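Local coordinates for aminotransferase, class V family protein (Trichomonas vaginalis, PDB 5F8V), which probably catalyses the pyridoxal phosphate-dependent transfer of an amino group between O-phospho-L-serine and 2-oxoglutarate in serine biosynthesis, at residues W190-A198 with S210-M218. Residues are numbered along the deposited sequence; the frame is centred on the assembly and turned at random.
Sequences WEKVGCIFA and SVVIIRKDM
In the antiparallel hairpin of strands 193-199 and 209-215, paired residues from A198–V211 to C195–I214 face each other, and backbone bonds run as far as G194, where R215 NE adds a weak one. I196 and I213 form a hydrogen-bonded pair, with I196 N to I213 O at 2.8 Å and I213 N returning to I196 O; A198 and V211 repeat the pattern. The non-hydrogen-bonded F197–V212 lies between them, and C195–I214 follows on the G194 side. With SG anti to the backbone N (chi1 178°), C195 lays its sulfur alongside V212, 3.7 Å from CG1, on the face that C195, F197, V212 and I214 share and that helix 78-89 covers. The opposite face carries I196, A198, V211 and I213; the W190 ring crosses the I213 side chain at about a right angle, CZ3 lying 4.2 Å from I213 CG2. In the large PLP-binding domain of these fold-type I aminotransferases, 209-215 is the antiparallel member of the seven-stranded sheet, set between 69-75 and 193-199. The loop closing the hairpin carries K202, the lysine modified by the cofactor.

The chain turns a corner at G194, yet R215 N still gives G194 O a nearly straight bond of 2.9 Å (176° at the hydrogen). The R215 side chain, bent at chi2 and chi3, curls over the V193 carbonyl, with NE 3.0 Å from V193 O, a weak bond at 121°. Its guanidinium also meets D217 in a salt bridge, NH1 to OD2 3.2 Å, the carboxylate using its syn lone pair nearly in the guanidinium plane. M218 rests CG 3.7 Å from G194 CA, and bends at chi2 and chi3 keep SD and CE beside the same CA, packing against a corner that has no side chain of its own.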
ATOM      1  N   TRP A 190     -25.206 -13.030   2.583  1.00 17.25           N
ATOM      2  CA  TRP A 190     -24.175 -12.639   3.551  1.00 17.14           C
ATOM      3  C   TRP A 190     -23.999 -13.652   4.692  1.00 16.82           C
ATOM      4  O   TRP A 190     -22.895 -13.814   5.210  1.00 16.29           O
ATOM      5  CB  TRP A 190     -24.459 -11.235   4.116  1.00 17.30           C
ATOM      6  CG  TRP A 190     -24.281 -10.142   3.098  1.00 17.19           C
ATOM      7  CD1 TRP A 190     -25.260  -9.538   2.365  1.00 17.34           C
ATOM      8  CD2 TRP A 190     -23.048  -9.545   2.686  1.00 17.23           C
ATOM      9  NE1 TRP A 190     -24.715  -8.603   1.527  1.00 17.20           N
ATOM     10  CE2 TRP A 190     -23.360  -8.582   1.707  1.00 17.38           C
ATOM     11  CE3 TRP A 190     -21.707  -9.728   3.055  1.00 17.24           C
ATOM     12  CZ2 TRP A 190     -22.379  -7.801   1.085  1.00 17.72           C
ATOM     13  CZ3 TRP A 190     -20.731  -8.953   2.444  1.00 17.28           C
ATOM     14  CH2 TRP A 190     -21.071  -8.001   1.468  1.00 17.56           C
ATOM     15  N   GLU A 191     -25.075 -14.359   5.053  1.00 16.91           N
ATOM     16  CA  GLU A 191     -25.006 -15.445   6.042  1.00 17.08           C
ATOM     17  C   GLU A 191     -23.968 -16.553   5.754  1.00 16.86           C
ATOM     18  O   GLU A 191     -23.548 -17.244   6.680  1.00 16.36           O
ATOM     19  CB  GLU A 191     -26.398 -16.080   6.271  1.00 17.31           C
ATOM     20  CG  GLU A 191     -26.971 -16.912   5.119  1.00 17.66           C
ATOM     21  CD  GLU A 191     -27.738 -16.106   4.077  1.00 17.93           C
ATOM     22  OE1 GLU A 191     -27.735 -14.858   4.128  1.00 18.92           O
ATOM     23  OE2 GLU A 191     -28.348 -16.731   3.190  1.00 18.95           O
ATOM     24  N   LYS A 192     -23.586 -16.724   4.487  1.00 16.60           N
ATOM     25  CA  LYS A 192     -22.564 -17.711   4.080  1.00 16.93           C
ATOM     26  C   LYS A 192     -21.121 -17.230   4.221  1.00 16.57           C
ATOM     27  O   LYS A 192     -20.184 -18.034   4.067  1.00 16.69           O
ATOM     28  CB  LYS A 192     -22.759 -18.093   2.603  1.00 17.44           C
ATOM     29  CG  LYS A 192     -24.107 -18.682   2.249  1.00 18.24           C
ATOM     30  CD  LYS A 192     -24.202 -18.920   0.749  1.00 19.11           C
ATOM     31  CE  LYS A 192     -25.458 -19.701   0.395  1.00 19.80           C
ATOM     32  NZ  LYS A 192     -25.406 -21.110   0.865  1.00 20.66           N
ATOM     33  N   VAL A 193     -20.944 -15.929   4.483  1.00 16.19           N
ATOM     34  CA  VAL A 193     -19.674 -15.231   4.293  1.00 15.26           C
ATOM     35  C   VAL A 193     -18.954 -14.941   5.617  1.00 14.89           C
ATOM     36  O   VAL A 193     -19.496 -14.260   6.500  1.00 14.75           O
ATOM     37  CB  VAL A 193     -19.903 -13.887   3.562  1.00 15.63           C
ATOM     38  CG1 VAL A 193     -18.588 -13.118   3.393  1.00 15.40           C
ATOM     39  CG2 VAL A 193     -20.577 -14.107   2.215  1.00 15.68           C
ATOM     40  N   GLY A 194     -17.734 -15.462   5.734  1.00 14.09           N
ATOM     41  CA  GLY A 194     -16.811 -15.091   6.790  1.00 13.77           C
ATOM     42  C   GLY A 194     -16.038 -13.841   6.410  1.00 13.45           C
ATOM     43  O   GLY A 194     -15.944 -12.898   7.205  1.00 13.12           O
ATOM     44  N   CYS A 195     -15.490 -13.827   5.191  1.00 13.02           N
ATOM     45  CA  CYS A 195     -14.651 -12.718   4.732  1.00 12.92           C
ATOM     46  C   CYS A 195     -14.679 -12.545   3.210  1.00 13.04           C
ATOM     47  O   CYS A 195     -14.651 -13.521   2.469  1.00 12.52           O
ATOM     48  CB  CYS A 195     -13.213 -12.923   5.201  1.00 13.03           C
ATOM     49  SG  CYS A 195     -12.037 -11.649   4.671  1.00 13.55           S
ATOM     50  N   ILE A 196     -14.757 -11.296   2.765  1.00 12.73           N
ATOM     51  CA  ILE A 196     -14.586 -10.950   1.359  1.00 13.20           C
ATOM     52  C   ILE A 196     -13.462  -9.949   1.294  1.00 13.12           C
ATOM     53  O   ILE A 196     -13.374  -9.046   2.140  1.00 13.61           O
ATOM     54  CB  ILE A 196     -15.880 -10.369   0.743  1.00 13.29           C
ATOM     55  CG1 ILE A 196     -16.886 -11.491   0.497  1.00 13.27           C
ATOM     56  CG2 ILE A 196     -15.606  -9.632  -0.564  1.00 13.76           C
ATOM     57  CD1 ILE A 196     -18.298 -11.022   0.215  1.00 13.32           C
ATOM     58  N   PHE A 197     -12.605 -10.101   0.290  1.00 13.04           N
ATOM     59  CA  PHE A 197     -11.562  -9.113   0.039  1.00 12.95           C
ATOM     60  C   PHE A 197     -11.334  -8.874  -1.450  1.00 12.95           C
ATOM     61  O   PHE A 197     -11.671  -9.712  -2.296  1.00 12.49           O
ATOM     62  CB  PHE A 197     -10.254  -9.480   0.760  1.00 12.74           C
ATOM     63  CG  PHE A 197      -9.511 -10.628   0.146  1.00 12.88           C
ATOM     64  CD1 PHE A 197      -9.906 -11.942   0.393  1.00 12.96           C
ATOM     65  CD2 PHE A 197      -8.379 -10.406  -0.650  1.00 12.93           C
ATOM     66  CE1 PHE A 197      -9.206 -13.004  -0.157  1.00 13.25           C
ATOM     67  CE2 PHE A 197      -7.690 -11.469  -1.216  1.00 12.86           C
ATOM     68  CZ  PHE A 197      -8.097 -12.766  -0.968  1.00 13.08           C
ATOM     69  N   ALA A 198     -10.754  -7.707  -1.737  1.00 12.87           N
ATOM     70  CA  ALA A 198     -10.471  -7.268  -3.092  1.00 12.90           C
ATOM     71  C   ALA A 198      -9.378  -6.213  -3.088  1.00 12.99           C
ATOM     72  O   ALA A 198      -9.464  -5.232  -2.349  1.00 12.38           O
ATOM     73  CB  ALA A 198     -11.724  -6.702  -3.735  1.00 13.06           C
ATOM     74  N   SER A 210      -6.206  -2.647  -0.519  1.00 14.42           N
ATOM     75  CA  SER A 210      -7.263  -3.657  -0.578  1.00 13.88           C
ATOM     76  C   SER A 210      -8.414  -3.299   0.358  1.00 13.79           C
ATOM     77  O   SER A 210      -8.210  -2.667   1.405  1.00 13.43           O
ATOM     78  CB  SER A 210      -6.731  -5.039  -0.175  1.00 13.64           C
ATOM     79  OG  SER A 210      -5.669  -5.474  -1.007  1.00 13.52           O
ATOM     80  N   VAL A 211      -9.617  -3.715  -0.031  1.00 13.58           N
ATOM     81  CA  VAL A 211     -10.768  -3.731   0.859  1.00 13.95           C
ATOM     82  C   VAL A 211     -10.866  -5.120   1.472  1.00 14.40           C
ATOM     83  O   VAL A 211     -10.757  -6.121   0.761  1.00 13.77           O
ATOM     84  CB  VAL A 211     -12.070  -3.379   0.101  1.00 14.11           C
ATOM     85  CG1 VAL A 211     -13.315  -3.862   0.836  1.00 14.04           C
ATOM     86  CG2 VAL A 211     -12.128  -1.878  -0.138  1.00 14.12           C
ATOM     87  N   VAL A 212     -11.070  -5.172   2.791  1.00 15.00           N
ATOM     88  CA  VAL A 212     -11.365  -6.423   3.482  1.00 15.22           C
ATOM     89  C   VAL A 212     -12.671  -6.229   4.254  1.00 15.09           C
ATOM     90  O   VAL A 212     -12.803  -5.287   5.041  1.00 15.32           O
ATOM     91  CB  VAL A 212     -10.222  -6.858   4.428  1.00 15.70           C
ATOM     92  CG1 VAL A 212     -10.406  -8.307   4.851  1.00 15.75           C
ATOM     93  CG2 VAL A 212      -8.862  -6.688   3.762  1.00 15.68           C
ATOM     94  N   ILE A 213     -13.636  -7.108   4.000  1.00 15.03           N
ATOM     95  CA  ILE A 213     -14.940  -7.079   4.655  1.00 14.99           C
ATOM     96  C   ILE A 213     -15.055  -8.348   5.475  1.00 15.07           C
ATOM     97  O   ILE A 213     -14.971  -9.443   4.914  1.00 14.83           O
ATOM     98  CB  ILE A 213     -16.082  -6.989   3.620  1.00 15.14           C
ATOM     99  CG1 ILE A 213     -16.018  -5.635   2.900  1.00 15.16           C
ATOM    100  CG2 ILE A 213     -17.443  -7.192   4.289  1.00 15.05           C
ATOM    101  CD1 ILE A 213     -16.991  -5.481   1.746  1.00 15.51           C
ATOM    102  N   ILE A 214     -15.252  -8.206   6.792  1.00 15.17           N
ATOM    103  CA  ILE A 214     -15.149  -9.337   7.735  1.00 15.23           C
ATOM    104  C   ILE A 214     -16.378  -9.449   8.634  1.00 16.06           C
ATOM    105  O   ILE A 214     -16.790  -8.459   9.244  1.00 15.26           O
ATOM    106  CB  ILE A 214     -13.908  -9.204   8.654  1.00 14.73           C
ATOM    107  CG1 ILE A 214     -12.644  -8.934   7.825  1.00 14.47           C
ATOM    108  CG2 ILE A 214     -13.744 -10.458   9.525  1.00 14.57           C
ATOM    109  CD1 ILE A 214     -11.432  -8.515   8.630  1.00 14.00           C
ATOM    110  N   ARG A 215     -16.943 -10.656   8.727  1.00 17.06           N
ATOM    111  CA  ARG A 215     -18.077 -10.915   9.625  1.00 18.77           C
ATOM    112  C   ARG A 215     -17.543 -10.877  11.069  1.00 18.76           C
ATOM    113  O   ARG A 215     -16.522 -11.499  11.363  1.00 17.34           O
ATOM    114  CB  ARG A 215     -18.706 -12.281   9.314  1.00 20.13           C
ATOM    115  CG  ARG A 215     -20.153 -12.440   9.777  1.00 21.71           C
ATOM    116  CD  ARG A 215     -20.435 -13.848  10.282  1.00 23.27           C
ATOM    117  NE  ARG A 215     -20.622 -14.857   9.253  1.00 25.36           N
ATOM    118  CZ  ARG A 215     -20.373 -16.163   9.393  1.00 26.02           C
ATOM    119  NH1 ARG A 215     -19.913 -16.677  10.536  1.00 26.83           N
ATOM    120  NH2 ARG A 215     -20.588 -16.972   8.360  1.00 27.08           N
ATOM    121  N   LYS A 216     -18.226 -10.148  11.950  1.00 19.73           N
ATOM    122  CA  LYS A 216     -17.684  -9.825  13.292  1.00 20.76           C
ATOM    123  C   LYS A 216     -17.307 -11.010  14.197  1.00 20.58           C
ATOM    124  O   LYS A 216     -16.297 -10.929  14.899  1.00 20.94           O
ATOM    125  CB  LYS A 216     -18.620  -8.862  14.044  1.00 21.33           C
ATOM    126  CG  LYS A 216     -18.526  -7.441  13.534  1.00 21.61           C
ATOM    127  CD  LYS A 216     -19.579  -6.532  14.134  1.00 22.47           C
ATOM    128  CE  LYS A 216     -19.381  -5.112  13.638  1.00 23.00           C
ATOM    129  NZ  LYS A 216     -20.516  -4.230  14.004  1.00 23.80           N
ATOM    130  N   ASP A 217     -18.094 -12.087  14.190  1.00 20.68           N
ATOM    131  CA  ASP A 217     -17.753 -13.298  14.980  1.00 21.09           C
ATOM    132  C   ASP A 217     -16.501 -14.044  14.481  1.00 20.77           C
ATOM    133  O   ASP A 217     -15.884 -14.785  15.254  1.00 19.38           O
ATOM    134  CB  ASP A 217     -18.936 -14.284  15.093  1.00 22.08           C
ATOM    135  CG  ASP A 217     -19.396 -14.811  13.746  1.00 23.16           C
ATOM    136  OD1 ASP A 217     -19.449 -13.982  12.820  1.00 24.05           O
ATOM    137  OD2 ASP A 217     -19.703 -16.019  13.611  1.00 22.09           O
ATOM    138  N   MET A 218     -16.109 -13.836  13.219  1.00 20.33           N
ATOM    139  CA  MET A 218     -14.855 -14.412  12.701  1.00 20.19           C
ATOM    140  C   MET A 218     -13.632 -13.838  13.425  1.00 20.71           C
ATOM    141  O   MET A 218     -12.658 -14.546  13.648  1.00 20.54           O
ATOM    142  CB  MET A 218     -14.711 -14.190  11.188  1.00 19.77           C
ATOM    143  CG  MET A 218     -15.780 -14.865  10.338  1.00 19.38           C
ATOM    144  SD  MET A 218     -15.662 -16.660  10.336  1.00 18.78           S
ATOM    145  CE  MET A 218     -14.174 -16.917   9.374  1.00 18.99           C
TER